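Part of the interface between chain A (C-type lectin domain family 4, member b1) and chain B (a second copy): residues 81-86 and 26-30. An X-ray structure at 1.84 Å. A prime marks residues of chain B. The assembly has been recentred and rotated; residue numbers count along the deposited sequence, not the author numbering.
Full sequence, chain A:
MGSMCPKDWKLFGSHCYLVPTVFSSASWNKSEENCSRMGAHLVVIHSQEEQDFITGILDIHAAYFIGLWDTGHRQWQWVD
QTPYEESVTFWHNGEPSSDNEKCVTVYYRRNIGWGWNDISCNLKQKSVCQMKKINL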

# COMPACT_ATOMS: atom_id res chain seq x y z
N GLN A 81 -4.67 -6.01 0.73
CA GLN A 81 -5.50 -5.43 1.82
C GLN A 81 -5.06 -4.01 2.19
O GLN A 81 -5.60 -3.47 3.16
CB GLN A 81 -5.49 -6.36 3.03
CG GLN A 81 -5.99 -7.76 2.69
CD GLN A 81 -6.24 -8.51 3.98
OE1 GLN A 81 -5.30 -8.92 4.66
NE2 GLN A 81 -7.51 -8.65 4.33
N THR A 82 -4.17 -3.38 1.41
CA THR A 82 -3.78 -1.97 1.59
C THR A 82 -4.98 -1.10 1.24
O THR A 82 -5.85 -1.52 0.48
CB THR A 82 -2.49 -1.66 0.81
OG1 THR A 82 -2.70 -1.94 -0.58
CG2 THR A 82 -1.31 -2.43 1.35
N PRO A 83 -5.09 0.12 1.83
CA PRO A 83 -6.28 0.95 1.68
C PRO A 83 -6.63 1.26 0.22
O PRO A 83 -5.75 1.58 -0.55
CB PRO A 83 -5.92 2.25 2.40
CG PRO A 83 -4.87 1.85 3.40
CD PRO A 83 -4.11 0.72 2.75
N TYR A 84 -7.93 1.15 -0.08
CA TYR A 84 -8.54 1.61 -1.34
C TYR A 84 -8.95 3.07 -1.17
O TYR A 84 -9.70 3.37 -0.22
CB TYR A 84 -9.76 0.75 -1.70
CG TYR A 84 -10.52 1.23 -2.91
CD1 TYR A 84 -10.04 0.99 -4.19
CD2 TYR A 84 -11.73 1.90 -2.79
CE1 TYR A 84 -10.73 1.41 -5.31
CE2 TYR A 84 -12.43 2.33 -3.90
CZ TYR A 84 -11.93 2.07 -5.17
OH TYR A 84 -12.62 2.48 -6.28
N GLU A 85 -8.51 3.93 -2.08
CA GLU A 85 -8.78 5.38 -2.04
C GLU A 85 -9.56 5.75 -3.29
O GLU A 85 -8.94 5.79 -4.37
CB GLU A 85 -7.45 6.14 -2.02
CG GLU A 85 -6.53 5.72 -0.89
CD GLU A 85 -5.23 6.49 -0.96
OE1 GLU A 85 -5.26 7.67 -0.62
OE2 GLU A 85 -4.23 5.94 -1.42
N GLU A 86 -10.87 6.00 -3.17
CA GLU A 86 -11.76 6.27 -4.33
C GLU A 86 -11.22 7.49 -5.11
O GLU A 86 -11.37 7.50 -6.35
CB GLU A 86 -13.22 6.48 -3.91
CG GLU A 86 -14.20 6.56 -5.09
CD GLU A 86 -14.26 5.37 -6.04
OE1 GLU A 86 -14.13 5.60 -7.28
OE2 GLU A 86 -14.48 4.21 -5.58
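Chain B (26-30) ASWNK

Residues 81-86 of chain A form an irregular segment with no helix or strand. From Thr82 to Glu85 the backbone is extended, with phi/psi values from -68/152 at Thr82 to -118/105 at Glu85. Gln81 differs, with a positive phi of 69°. In chain B, Ala26′ and Ser27′ are also extended, and the chain then turns into a helix that begins at Trp28′ and continues beyond Lys30′. The start of a helix, with the residue just before it, is set against an extended loop, and the contact is made by side chains of chain B. The two stretches run in broadly opposite directions: Ser27′ lies by Glu85, and Asn29′ reaches back to Thr82. The two backbones stay well apart. The closest CA atoms are those of Pro83 and Asn29′, at 7.2 Å. Together the two stretches bury 250 Å².

Asn29′ has the largest area covered, 71 Å², and touches Thr82, Pro83 and Glu85. Its CA-to-CB bond points toward chain A, and chi1 is -76° (m). The side-chain amide makes both direct hydrogen bonds between the stretches. Asn29′ ND2 donates to Pro83 O at 2.9 Å, with an N-H...O angle of 147°. It also donates to Glu85 OE2 at 2.9 Å, and here the angle of 176° is almost linear. One amide nitrogen has two hydrogens, so it can serve both acceptors at once. The carbonyl of Pro83 and the carboxylate of Glu85, two residues apart on an extended backbone, both reach the same nitrogen. Glu85 reaches it with chi1 m and chi2 t.

The other end of the same amide rests on carbon atoms. Asn29′ OD1 lies 3.5 Å from Pro83 CD and 3.8 Å from Thr82 CB. These are van der Waals contacts. The side chains of Thr82 and Pro83 both leave their CA atoms toward chain B.

The apolar part of the contact is between Pro83 and Trp28′. Pro83 CD approaches Trp28′ CZ3 at 3.6 Å. The proline meets the indole ring obliquely. Trp28′ has chi1 t, and its CA-to-CB bond also points toward chain A. Its NE1 is hydrogen-bonded elsewhere in the structure.

A water-mediated link joins Glu85 to Ser27′. Water 1 donates to Glu85 OE2 at 2.8 Å and is hydrogen-bonded to Ser27′ OG at 2.6 Å. Glu85 OE2 thus accepts from both this water and Asn29′. Alongside the bridge, Glu85 OE1 lies 3.7 Å from Ser27′ CB.

Ser27′ also caps the helix. It occupies the N-cap position, and its OG accepts from Lys30′ N at 3.1 Å. The serine hydroxyl thus takes part in both the start of the helix and the water bridge.

The remaining residues make no contact across the stretches. The Tyr84 CA-to-CB bond points away from chain B, and Tyr84 OH donates to Glu86 OE2 at 2.6 Å within chain A. The Lys30′ side chain starts sideways, and its end leads away from chain A. Gln81, Glu86 and Ala26′ are out of reach.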

# COMPACT_ATOMS: atom_id res chain seq x y z
N ALA B 26 1.83 13.44 2.64
CA ALA B 26 1.28 12.48 1.67
C ALA B 26 0.34 11.51 2.36
O ALA B 26 0.38 11.41 3.60
CB ALA B 26 2.41 11.76 0.97
N SER B 27 -0.50 10.86 1.56
CA SER B 27 -1.45 9.80 1.98
C SER B 27 -0.66 8.67 2.63
O SER B 27 0.57 8.61 2.44
CB SER B 27 -2.23 9.28 0.80
OG SER B 27 -1.36 8.51 -0.03
N TRP B 28 -1.35 7.78 3.34
CA TRP B 28 -0.72 6.58 3.95
C TRP B 28 -0.06 5.73 2.86
O TRP B 28 1.11 5.36 3.04
CB TRP B 28 -1.75 5.81 4.76
CG TRP B 28 -1.16 4.71 5.57
CD1 TRP B 28 -0.74 4.78 6.87
CD2 TRP B 28 -0.92 3.37 5.14
NE1 TRP B 28 -0.27 3.57 7.28
CE2 TRP B 28 -0.36 2.68 6.25
CE3 TRP B 28 -1.11 2.67 3.94
CZ2 TRP B 28 -0.01 1.33 6.19
CZ3 TRP B 28 -0.77 1.34 3.88
CH2 TRP B 28 -0.22 0.68 4.99
N ASN B 29 -0.75 5.42 1.76
CA ASN B 29 -0.17 4.56 0.69
C ASN B 29 1.08 5.24 0.11
O ASN B 29 2.09 4.56 -0.06
CB ASN B 29 -1.17 4.20 -0.40
CG ASN B 29 -2.17 3.13 0.02
OD1 ASN B 29 -1.78 2.10 0.57
ND2 ASN B 29 -3.45 3.38 -0.23
N LYS B 30 1.01 6.53 -0.20
CA LYS B 30 2.14 7.25 -0.85
C LYS B 30 3.32 7.31 0.12
O LYS B 30 4.49 7.18 -0.33
CB LYS B 30 1.70 8.65 -1.30
CG LYS B 30 2.67 9.33 -2.25
CD LYS B 30 2.21 10.70 -2.74
CE LYS B 30 3.14 11.31 -3.76
NZ LYS B 30 3.45 12.73 -3.44
O HOH W 1 -2.73 8.18 -2.23